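Coclaurine N-methyltransferase (Coptis japonica, PDB 6GKV) catalyses the S-adenosyl-L-methionine-dependent N-methylation of coclaurine, a tetrahydroisoquinoline intermediate of alkaloid biosynthesis. Local coordinates at residues A[26-31]-A[243-248]; A[33-38]-A[231-236]; A[137-142]-A[173-178]; A[124-129]-A[189-194]. One frame throughout, in Å; residues are numbered along the deposited sequence.

Contacts 1 and 2 both fasten helix 21-39 to the chain around the short strand 235-236, and they touch where Arg34 and Arg35 approach Asp243, Asp244 and Thr247. Contacts 3 and 4 lie on the opposite side of the chain's centre, in the Rossmann-type sheet, and meet through Thr138 and Asp129. Contacts 1 to 3 are largely buried, whereas contact 4 runs from the interior to exposed residues in the loops that lead into its strands. Their chemistry follows their place: aromatic rings, carboxylates and a bridging water in contact 1, a guanidinium among rings in contact 2, small aliphatic groups between helix and strand in contact 3, and parallel strand hydrogen bonding in contact 4.

Contact 1. Residues A[26-31]-A[243-248]; sequences QLIRRE and DDWFTE
Ile28 and the side chains of Trp245 and Phe246 make the tight part of this contact. Ile28 CG1 touches Trp245 CH2 at 3.6 Å, while Ile28 CG2 reaches Phe246 CE1 at 3.5 Å, and the isoleucine crosses both aromatic side chains at about a right angle. One helical turn on, Glu31 CB packs on Phe246 CB at 3.8 Å. Phe246 CB in turn lies over the centre of one face of the indole. Toward the more open side, where Leu27 is partly exposed, the fit passes to a water. It accepts from Trp245 NE1 in the indole plane, and donates to Leu27 O at 2.6 Å and to Glu31 OE2 at 3.3 Å. The other carboxylate oxygen, Glu31 OE1, stands 3.7 Å from Asp244 OD1; a salt bridge from Glu31 to Arg34 probably eases that repulsion. Asp244 is held by its own loop, as OD1 accepts from Thr247 N at 3.0 Å in an Asx motif. Around this pairing, Ile7 and Leu10 of helix 2-16 pack on Trp245, while Ser329 and Met333 of helix 313-335, the latter lining the pocket of the bound N-methylheliamine, touch Phe246.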
# COMPACT_ATOMS: atom_id res chain seq x y z
N GLN A 26 -7.67 12.44 28.66
CA GLN A 26 -6.96 13.65 28.27
C GLN A 26 -5.45 13.44 28.11
O GLN A 26 -4.86 13.95 27.17
CB GLN A 26 -7.22 14.76 29.29
CG GLN A 26 -6.69 16.10 28.86
CD GLN A 26 -7.09 17.21 29.81
OE1 GLN A 26 -6.26 18.00 30.25
NE2 GLN A 26 -8.37 17.25 30.14
N LEU A 27 -4.83 12.71 29.03
CA LEU A 27 -3.37 12.53 28.98
C LEU A 27 -2.97 11.58 27.85
O LEU A 27 -1.89 11.74 27.25
CB LEU A 27 -2.83 12.01 30.32
CG LEU A 27 -2.87 12.99 31.49
CD1 LEU A 27 -2.46 12.31 32.80
CD2 LEU A 27 -1.97 14.18 31.21
N ILE A 28 -3.81 10.58 27.61
CA ILE A 28 -3.58 9.62 26.54
C ILE A 28 -3.63 10.35 25.21
O ILE A 28 -2.71 10.22 24.40
CB ILE A 28 -4.61 8.46 26.60
CG1 ILE A 28 -4.31 7.57 27.80
CG2 ILE A 28 -4.58 7.65 25.34
CD1 ILE A 28 -5.21 6.37 27.95
N ARG A 29 -4.67 11.16 25.00
CA ARG A 29 -4.83 11.92 23.77
C ARG A 29 -3.62 12.77 23.46
O ARG A 29 -3.32 13.02 22.29
CB ARG A 29 -6.06 12.82 23.82
CG ARG A 29 -7.33 12.07 23.90
CD ARG A 29 -8.47 12.94 23.54
NE ARG A 29 -9.69 12.36 24.07
CZ ARG A 29 -10.34 12.85 25.11
NH1 ARG A 29 -9.90 13.97 25.70
NH2 ARG A 29 -11.44 12.25 25.55
N ARG A 30 -2.95 13.24 24.51
CA ARG A 30 -1.80 14.12 24.34
C ARG A 30 -0.64 13.33 23.76
O ARG A 30 0.14 13.86 22.97
CB ARG A 30 -1.37 14.75 25.66
CG ARG A 30 -2.36 15.73 26.24
CD ARG A 30 -1.71 16.43 27.44
NE ARG A 30 -2.68 17.26 28.16
CZ ARG A 30 -2.58 17.61 29.43
NH1 ARG A 30 -1.54 17.22 30.17
NH2 ARG A 30 -3.53 18.36 29.97
N GLU A 31 -0.50 12.08 24.19
CA GLU A 31 0.56 11.21 23.69
C GLU A 31 0.24 10.77 22.26
O GLU A 31 1.11 10.80 21.40
CB GLU A 31 0.76 9.98 24.60
CG GLU A 31 1.41 10.30 25.92
CD GLU A 31 2.67 11.15 25.76
OE1 GLU A 31 3.59 10.72 25.04
OE2 GLU A 31 2.73 12.24 26.37
N ASP A 243 9.39 11.14 27.88
CA ASP A 243 8.09 11.65 28.31
C ASP A 243 6.91 10.82 27.80
O ASP A 243 5.77 11.07 28.18
CB ASP A 243 7.93 13.11 27.88
CG ASP A 243 8.85 14.06 28.65
OD1 ASP A 243 10.06 14.10 28.35
OD2 ASP A 243 8.37 14.76 29.56
N ASP A 244 7.19 9.84 26.94
CA ASP A 244 6.17 8.90 26.45
C ASP A 244 5.95 7.80 27.48
O ASP A 244 6.71 6.83 27.54
CB ASP A 244 6.60 8.30 25.10
CG ASP A 244 5.57 7.31 24.52
OD1 ASP A 244 4.49 7.10 25.10
OD2 ASP A 244 5.87 6.75 23.43
N TRP A 245 4.89 7.95 28.27
CA TRP A 245 4.51 6.96 29.27
C TRP A 245 3.49 5.98 28.69
O TRP A 245 3.31 4.88 29.22
CB TRP A 245 3.94 7.65 30.52
CG TRP A 245 2.74 8.42 30.22
CD1 TRP A 245 2.69 9.73 29.82
CD2 TRP A 245 1.40 7.96 30.21
NE1 TRP A 245 1.38 10.11 29.57
CE2 TRP A 245 0.55 9.02 29.81
CE3 TRP A 245 0.79 6.72 30.51
CZ2 TRP A 245 -0.83 8.92 29.69
CZ3 TRP A 245 -0.61 6.60 30.40
CH2 TRP A 245 -1.40 7.70 29.98
N PHE A 246 2.83 6.36 27.60
CA PHE A 246 1.69 5.60 27.06
C PHE A 246 2.10 4.32 26.31
O PHE A 246 1.40 3.29 26.35
CB PHE A 246 0.86 6.52 26.13
CG PHE A 246 -0.29 5.81 25.43
CD1 PHE A 246 -1.47 5.51 26.10
CD2 PHE A 246 -0.20 5.47 24.09
CE1 PHE A 246 -2.51 4.87 25.46
CE2 PHE A 246 -1.23 4.82 23.46
CZ PHE A 246 -2.39 4.53 24.14
N THR A 247 3.23 4.39 25.62
CA THR A 247 3.58 3.29 24.73
C THR A 247 3.80 1.99 25.51
O THR A 247 3.40 0.92 25.05
CB THR A 247 4.84 3.62 23.90
OG1 THR A 247 4.58 4.81 23.13
CG2 THR A 247 5.15 2.50 22.94
N GLU A 248 4.39 2.07 26.70
CA GLU A 248 4.60 0.86 27.51
C GLU A 248 3.62 0.68 28.67
O GLU A 248 3.74 -0.27 29.43
CB GLU A 248 6.02 0.84 28.05
CG GLU A 248 7.02 0.34 27.04
CD GLU A 248 8.45 0.65 27.42
OE1 GLU A 248 8.65 1.20 28.52
OE2 GLU A 248 9.36 0.35 26.62
O HOH W 1 0.19 12.81 28.33

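Contact 2. Residues A[33-38]-A[231-236]; sequences ARRLQW and KTFAYH
Arg35 NH2 belongs to the guanidinium that packs against Tyr235; it is hydrogen-bonded to the carbonyl oxygen of Glu238 and has a long, weak ion pair with Asp244. The group is nearly parallel to the tyrosine ring, with 19° between the planes. Tyr235 CD2 lies above one guanidinium face, displaced toward the rim, and Arg35 NE comes within 3.3 Å of Tyr235 CE2. CG of Arg35 stands anti to the backbone N (chi1 -177°), and bends at chi2 and chi3 fold the rest of the chain across the ring. Trp38 adds a second aromatic neighbour: Arg35 NH1 sits 3.2 Å above the indole plane near its rim. The indole also turns its edge to the face of Tyr235 in an offset edge-to-face pair, with its six-membered ring centroid 5.6 Å from that of Tyr235, and Trp38 CH2 meets Tyr235 CB at 3.6 Å. From the same helix, Leu36 CD2 approaches the edge of Phe233 at CZ, 3.8 Å away. An alanine in place of Arg35 would probably leave Glu238 O without this donor and open a gap beside the Tyr235 ring. The hydroxyl of Tyr235 is bonded to Trp342 of strand 342-350, tying the ring to the main sheet. Helix 21-39 thus meets strand 235-236 through a buried positive group whose charge is probably eased by aromatic faces and a carbonyl rather than by a close carboxylate.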
# COMPACT_ATOMS: atom_id res chain seq x y z
N ALA A 33 -1.64 12.34 20.03
CA ALA A 33 -1.31 13.52 19.24
C ALA A 33 0.16 13.54 18.89
O ALA A 33 0.54 13.74 17.74
CB ALA A 33 -1.68 14.79 20.00
N ARG A 34 1.00 13.29 19.89
CA ARG A 34 2.44 13.33 19.67
C ARG A 34 2.96 12.17 18.81
O ARG A 34 4.00 12.31 18.17
CB ARG A 34 3.18 13.32 21.00
CG ARG A 34 3.07 14.60 21.84
CD ARG A 34 3.82 14.43 23.18
NE ARG A 34 5.25 14.28 22.97
CZ ARG A 34 6.00 13.28 23.42
NH1 ARG A 34 5.47 12.29 24.13
NH2 ARG A 34 7.30 13.27 23.15
N ARG A 35 2.27 11.03 18.82
CA ARG A 35 2.69 9.90 17.99
C ARG A 35 2.33 10.19 16.53
O ARG A 35 3.13 9.95 15.62
CB ARG A 35 2.04 8.58 18.45
CG ARG A 35 2.51 7.35 17.64
CD ARG A 35 3.39 6.49 18.51
NE ARG A 35 4.72 6.34 17.96
CZ ARG A 35 5.75 5.86 18.65
NH1 ARG A 35 6.94 5.76 18.08
NH2 ARG A 35 5.58 5.51 19.92
N LEU A 36 1.13 10.73 16.31
CA LEU A 36 0.75 11.20 14.98
C LEU A 36 1.80 12.17 14.42
O LEU A 36 2.14 12.12 13.23
CB LEU A 36 -0.61 11.87 15.02
CG LEU A 36 -1.79 10.92 15.28
CD1 LEU A 36 -3.08 11.65 14.98
CD2 LEU A 36 -1.67 9.66 14.44
N GLN A 37 2.31 13.03 15.28
CA GLN A 37 3.23 14.07 14.85
C GLN A 37 4.56 13.46 14.47
O GLN A 37 5.23 13.90 13.54
CB GLN A 37 3.39 15.11 15.97
CG GLN A 37 4.39 16.21 15.69
CD GLN A 37 3.85 17.25 14.73
OE1 GLN A 37 2.72 17.72 14.88
NE2 GLN A 37 4.66 17.61 13.74
N TRP A 38 4.94 12.43 15.21
CA TRP A 38 6.18 11.71 15.00
C TRP A 38 6.03 10.76 13.81
O TRP A 38 6.97 10.51 13.06
CB TRP A 38 6.55 10.95 16.28
CG TRP A 38 7.58 9.87 16.14
CD1 TRP A 38 8.90 9.96 16.45
CD2 TRP A 38 7.36 8.53 15.69
NE1 TRP A 38 9.53 8.76 16.21
CE2 TRP A 38 8.60 7.86 15.74
CE3 TRP A 38 6.23 7.82 15.21
CZ2 TRP A 38 8.76 6.53 15.34
CZ3 TRP A 38 6.39 6.50 14.81
CH2 TRP A 38 7.64 5.87 14.87
N LYS A 231 -3.44 3.95 9.60
CA LYS A 231 -3.76 3.95 8.17
C LYS A 231 -2.55 4.25 7.29
O LYS A 231 -2.48 3.79 6.16
CB LYS A 231 -4.88 4.94 7.88
CG LYS A 231 -4.50 6.42 7.93
CD LYS A 231 -5.67 7.25 7.38
CE LYS A 231 -5.60 8.72 7.78
NZ LYS A 231 -6.93 9.37 7.64
N THR A 232 -1.56 4.96 7.82
CA THR A 232 -0.44 5.40 6.98
C THR A 232 0.95 4.91 7.39
O THR A 232 1.68 4.36 6.55
CB THR A 232 -0.41 6.90 6.96
OG1 THR A 232 -1.70 7.35 6.53
CG2 THR A 232 0.68 7.42 6.03
N PHE A 233 1.33 5.12 8.65
CA PHE A 233 2.68 4.75 9.05
C PHE A 233 2.71 3.46 9.87
O PHE A 233 1.68 2.91 10.24
CB PHE A 233 3.39 5.91 9.79
CG PHE A 233 2.63 6.49 10.98
CD1 PHE A 233 2.68 5.89 12.23
CD2 PHE A 233 1.95 7.70 10.86
CE1 PHE A 233 2.02 6.45 13.32
CE2 PHE A 233 1.29 8.27 11.95
CZ PHE A 233 1.32 7.63 13.18
N ALA A 234 3.91 2.96 10.10
CA ALA A 234 4.06 1.71 10.84
C ALA A 234 5.16 1.91 11.86
O ALA A 234 6.04 2.75 11.67
CB ALA A 234 4.38 0.55 9.89
N TYR A 235 5.11 1.15 12.96
CA TYR A 235 6.15 1.31 13.98
C TYR A 235 6.18 0.24 15.06
O TYR A 235 5.15 -0.30 15.49
CB TYR A 235 6.03 2.69 14.65
CG TYR A 235 4.68 3.02 15.28
CD1 TYR A 235 3.57 3.29 14.50
CD2 TYR A 235 4.54 3.11 16.67
CE1 TYR A 235 2.34 3.61 15.08
CE2 TYR A 235 3.33 3.43 17.25
CZ TYR A 235 2.23 3.69 16.44
OH TYR A 235 1.02 4.01 17.01
N HIS A 236 7.41 -0.08 15.48
CA HIS A 236 7.64 -0.83 16.71
C HIS A 236 6.95 -0.08 17.86
O HIS A 236 7.07 1.16 17.93
CB HIS A 236 9.14 -0.96 17.03
CG HIS A 236 9.90 -1.88 16.13
ND1 HIS A 236 9.84 -3.26 16.25
CD2 HIS A 236 10.81 -1.63 15.15
CE1 HIS A 236 10.64 -3.81 15.36
NE2 HIS A 236 11.25 -2.85 14.68

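Contact 3. Residues A[137-142]-A[173-178]; sequences LTLHVA and LNVEVK
Val175 reaches from the chain just before strand 176-179 toward Thr138, Leu139 and Ala142 of helix 136-143. Its CB is already 4.3 Å from Thr138 CG2. From there CG1, anti to the backbone N (chi1 -176°), runs to the same threonine methyl, and Val175 CG1 and Thr138 CG2 are 3.6 Å apart. The other branch turns along the helix: Val175 CG2 rests 3.6 Å from Ala142 CB, and Leu139 CD2 approaches Val175 CG2 more loosely at 4.1 Å. Thr138 divides its branches by chemistry, giving the methyl to the valine and the hydroxyl to Asp129 of strand 126-130, with which it is hydrogen-bonded. Where segment 137-142 ends, Asn174 CB lies 4.1 Å from Ala142 CB. Asn174 OD1 comes close to the carbonyl oxygen of Ala142, but both are acceptors, so the modelled amide orientation is uncertain, although ND2 makes a weak hydrogen bond to Lys146 O. Helix 136-143 follows strand 126-130 and a glycine-rich turn that includes Gly133, a residue of the S-adenosyl-L-homocysteine site, consistent with a Rossmann-type methyltransferase core. Val175 also touches Ile163 and Ser167 of helix 157-168, which places it where two helices meet the outermost parallel strand of the chain. Across the contact the attraction is almost wholly dispersive: small methyl groups let the helix come close to the strand, while the threonine hydroxyl finds its polar partner deeper in the sheet.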
# COMPACT_ATOMS: atom_id res chain seq x y z
N LEU A 137 -13.67 -17.66 17.49
CA LEU A 137 -13.81 -17.99 16.07
C LEU A 137 -13.88 -19.49 15.83
O LEU A 137 -14.71 -19.95 15.04
CB LEU A 137 -12.65 -17.40 15.27
CG LEU A 137 -12.62 -17.63 13.75
CD1 LEU A 137 -13.88 -17.08 13.04
CD2 LEU A 137 -11.36 -17.00 13.18
N THR A 138 -13.02 -20.26 16.49
CA THR A 138 -13.03 -21.71 16.37
C THR A 138 -14.41 -22.27 16.64
O THR A 138 -14.97 -22.98 15.81
CB THR A 138 -12.01 -22.36 17.33
OG1 THR A 138 -10.69 -22.13 16.84
CG2 THR A 138 -12.24 -23.86 17.43
N LEU A 139 -14.97 -21.93 17.79
CA LEU A 139 -16.27 -22.46 18.21
C LEU A 139 -17.39 -22.03 17.26
O LEU A 139 -18.33 -22.78 16.99
CB LEU A 139 -16.58 -22.03 19.64
CG LEU A 139 -15.45 -22.39 20.60
CD1 LEU A 139 -15.71 -21.95 22.06
CD2 LEU A 139 -15.18 -23.89 20.49
N HIS A 140 -17.28 -20.81 16.77
CA HIS A 140 -18.31 -20.22 15.92
C HIS A 140 -18.34 -20.90 14.56
O HIS A 140 -19.40 -21.30 14.07
CB HIS A 140 -18.07 -18.72 15.77
CG HIS A 140 -19.07 -18.02 14.89
ND1 HIS A 140 -18.88 -17.86 13.54
CD2 HIS A 140 -20.25 -17.43 15.19
CE1 HIS A 140 -19.91 -17.20 13.03
NE2 HIS A 140 -20.75 -16.93 14.01
N VAL A 141 -17.17 -21.03 13.95
CA VAL A 141 -17.05 -21.72 12.67
C VAL A 141 -17.41 -23.20 12.84
O VAL A 141 -18.12 -23.77 12.01
CB VAL A 141 -15.62 -21.58 12.08
CG1 VAL A 141 -15.41 -22.51 10.89
CG2 VAL A 141 -15.35 -20.14 11.69
N ALA A 142 -16.93 -23.80 13.93
CA ALA A 142 -17.23 -25.20 14.20
C ALA A 142 -18.73 -25.40 14.24
O ALA A 142 -19.24 -26.37 13.69
CB ALA A 142 -16.60 -25.66 15.51
N LEU A 173 -18.12 -32.05 17.35
CA LEU A 173 -17.07 -32.91 16.80
C LEU A 173 -15.86 -32.06 16.45
O LEU A 173 -14.78 -32.23 17.03
CB LEU A 173 -17.58 -33.64 15.53
CG LEU A 173 -16.70 -34.66 14.76
CD1 LEU A 173 -17.57 -35.58 13.93
CD2 LEU A 173 -15.64 -34.01 13.86
N ASN A 174 -16.08 -31.13 15.53
CA ASN A 174 -15.04 -30.53 14.70
C ASN A 174 -13.79 -30.05 15.41
O ASN A 174 -12.68 -30.19 14.89
CB ASN A 174 -15.64 -29.35 13.96
CG ASN A 174 -17.09 -29.54 13.66
OD1 ASN A 174 -17.91 -28.68 13.97
ND2 ASN A 174 -17.44 -30.68 13.05
N VAL A 175 -13.97 -29.48 16.59
CA VAL A 175 -12.88 -28.74 17.21
C VAL A 175 -11.75 -29.64 17.66
O VAL A 175 -11.95 -30.62 18.36
CB VAL A 175 -13.36 -27.94 18.43
CG1 VAL A 175 -12.20 -27.13 18.98
CG2 VAL A 175 -14.51 -27.05 18.04
N GLU A 176 -10.55 -29.26 17.23
CA GLU A 176 -9.31 -29.86 17.66
C GLU A 176 -8.36 -28.72 18.06
O GLU A 176 -8.30 -27.71 17.36
CB GLU A 176 -8.73 -30.72 16.55
CG GLU A 176 -7.25 -30.98 16.65
CD GLU A 176 -6.72 -31.68 15.42
OE1 GLU A 176 -7.53 -32.20 14.63
OE2 GLU A 176 -5.48 -31.70 15.24
N VAL A 177 -7.65 -28.86 19.18
CA VAL A 177 -6.76 -27.79 19.63
C VAL A 177 -5.33 -28.25 19.90
O VAL A 177 -5.11 -29.25 20.59
CB VAL A 177 -7.29 -27.13 20.92
CG1 VAL A 177 -6.46 -25.89 21.25
CG2 VAL A 177 -8.75 -26.77 20.77
N LYS A 178 -4.37 -27.51 19.37
CA LYS A 178 -2.95 -27.86 19.49
C LYS A 178 -2.17 -26.83 20.31
O LYS A 178 -2.32 -25.63 20.07
CB LYS A 178 -2.30 -27.98 18.10
CG LYS A 178 -3.04 -28.85 17.10
CD LYS A 178 -2.18 -29.05 15.84
CE LYS A 178 -2.72 -30.16 14.94
NZ LYS A 178 -3.04 -31.40 15.70

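Contact 4. Residues A[124-129]-A[189-194]; sequences GQSVLD and ETYDRI
Val127 pairs with Arg193 and Leu128 with Ile194 as neighbouring parallel strands, tied by bonds from Arg193 N to Ser126 O (3.1 Å) and from Leu128 N to Arg193 O (2.8 Å). Before this register the second chain turns a corner at Asp192, and Ser126 binds it there through both its hydroxyl and its backbone N. Ser126 OG accepts from Asp192 N at 2.8 Å with an angle of 156°, while Ser126 N donates to Asp192 OD2 at 3.2 Å, from 40° above the carboxylate plane. These are the central strands of the Rossmann-type sheet, 126-130 and 191-197, adjacent in the order 3-2-1-4-5-7-6 known from S-adenosylmethionine-dependent methyltransferases. On the sheet face of Leu128 and Ile194, Leu128 CB makes a CH-pi contact over the Tyr191 ring, 3.9 Å from its centroid, and Leu128 CD2 touches Tyr191 CD1 at 3.7 Å. Toward the surface, the Gln125 amide stacks on the Arg193 guanidinium with 14° between their planes, and Gln125 OE1 lies 3.3 Å from Arg193 CD. An alanine at Gln125 would probably leave Gln122 N without its acceptor and the guanidinium without the amide stacked on it. Arg193 NE is fixed separately by a hydrogen bond to the carbonyl oxygen of Ala119.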
# COMPACT_ATOMS: atom_id res chain seq x y z
N GLY A 124 -17.76 -27.51 3.78
CA GLY A 124 -16.91 -28.69 3.72
C GLY A 124 -15.41 -28.50 3.89
O GLY A 124 -14.62 -29.26 3.33
N GLN A 125 -15.00 -27.51 4.68
CA GLN A 125 -13.60 -27.09 4.68
C GLN A 125 -12.82 -27.42 5.94
O GLN A 125 -13.39 -27.63 7.01
CB GLN A 125 -13.50 -25.58 4.39
CG GLN A 125 -13.20 -25.28 2.93
CD GLN A 125 -13.97 -24.10 2.39
OE1 GLN A 125 -14.28 -23.17 3.13
NE2 GLN A 125 -14.29 -24.14 1.10
N SER A 126 -11.50 -27.47 5.80
CA SER A 126 -10.59 -27.68 6.93
C SER A 126 -10.04 -26.33 7.38
O SER A 126 -9.36 -25.65 6.62
CB SER A 126 -9.44 -28.60 6.51
OG SER A 126 -8.84 -28.07 5.34
N VAL A 127 -10.31 -25.95 8.63
CA VAL A 127 -10.01 -24.58 9.05
C VAL A 127 -8.99 -24.52 10.18
O VAL A 127 -9.14 -25.18 11.20
CB VAL A 127 -11.28 -23.85 9.50
CG1 VAL A 127 -10.98 -22.37 9.84
CG2 VAL A 127 -12.33 -23.95 8.43
N LEU A 128 -7.94 -23.72 9.99
CA LEU A 128 -6.90 -23.51 10.99
C LEU A 128 -6.97 -22.11 11.59
O LEU A 128 -6.94 -21.10 10.87
CB LEU A 128 -5.53 -23.72 10.37
CG LEU A 128 -4.30 -23.51 11.23
CD1 LEU A 128 -4.34 -24.44 12.43
CD2 LEU A 128 -3.04 -23.76 10.40
N ASP A 129 -7.07 -22.05 12.91
CA ASP A 129 -7.19 -20.79 13.62
C ASP A 129 -5.91 -20.50 14.39
O ASP A 129 -5.73 -21.00 15.51
CB ASP A 129 -8.41 -20.84 14.54
CG ASP A 129 -8.67 -19.53 15.24
OD1 ASP A 129 -8.16 -18.49 14.78
OD2 ASP A 129 -9.42 -19.53 16.23
N GLU A 189 0.79 -31.02 8.18
CA GLU A 189 -0.61 -30.97 7.80
C GLU A 189 -0.88 -29.74 6.93
O GLU A 189 -0.00 -28.91 6.72
CB GLU A 189 -1.50 -30.98 9.03
CG GLU A 189 -2.33 -32.24 9.15
CD GLU A 189 -3.30 -32.18 10.30
OE1 GLU A 189 -3.47 -31.08 10.87
OE2 GLU A 189 -3.90 -33.22 10.62
N THR A 190 -2.11 -29.63 6.42
CA THR A 190 -2.42 -28.66 5.37
C THR A 190 -3.93 -28.37 5.28
O THR A 190 -4.74 -29.30 5.26
CB THR A 190 -1.87 -29.17 4.03
OG1 THR A 190 -0.47 -28.91 3.97
CG2 THR A 190 -2.52 -28.48 2.89
N TYR A 191 -4.28 -27.08 5.23
CA TYR A 191 -5.67 -26.62 5.50
C TYR A 191 -6.27 -25.71 4.42
O TYR A 191 -5.56 -24.93 3.82
CB TYR A 191 -5.71 -25.87 6.84
CG TYR A 191 -5.29 -26.67 8.06
CD1 TYR A 191 -3.94 -26.78 8.42
CD2 TYR A 191 -6.22 -27.31 8.86
CE1 TYR A 191 -3.55 -27.51 9.51
CE2 TYR A 191 -5.84 -28.03 9.97
CZ TYR A 191 -4.50 -28.12 10.30
OH TYR A 191 -4.12 -28.84 11.41
N ASP A 192 -7.59 -25.80 4.20
CA ASP A 192 -8.24 -25.00 3.14
C ASP A 192 -8.32 -23.54 3.51
O ASP A 192 -8.37 -22.66 2.65
CB ASP A 192 -9.66 -25.49 2.86
CG ASP A 192 -9.72 -26.92 2.38
OD1 ASP A 192 -8.79 -27.36 1.65
OD2 ASP A 192 -10.70 -27.61 2.74
N ARG A 193 -8.39 -23.27 4.81
CA ARG A 193 -8.49 -21.90 5.24
C ARG A 193 -7.78 -21.71 6.56
O ARG A 193 -8.00 -22.43 7.53
CB ARG A 193 -9.95 -21.46 5.31
CG ARG A 193 -10.38 -20.73 4.02
CD ARG A 193 -11.77 -21.09 3.58
NE ARG A 193 -12.14 -20.48 2.31
CZ ARG A 193 -11.82 -20.96 1.11
NH1 ARG A 193 -11.09 -22.06 1.00
NH2 ARG A 193 -12.24 -20.34 0.03
N ILE A 194 -6.86 -20.74 6.54
CA ILE A 194 -6.11 -20.36 7.70
C ILE A 194 -6.54 -18.98 8.11
O ILE A 194 -6.48 -18.04 7.33
CB ILE A 194 -4.61 -20.38 7.44
CG1 ILE A 194 -4.21 -21.78 6.97
CG2 ILE A 194 -3.85 -19.98 8.72
CD1 ILE A 194 -2.79 -21.84 6.48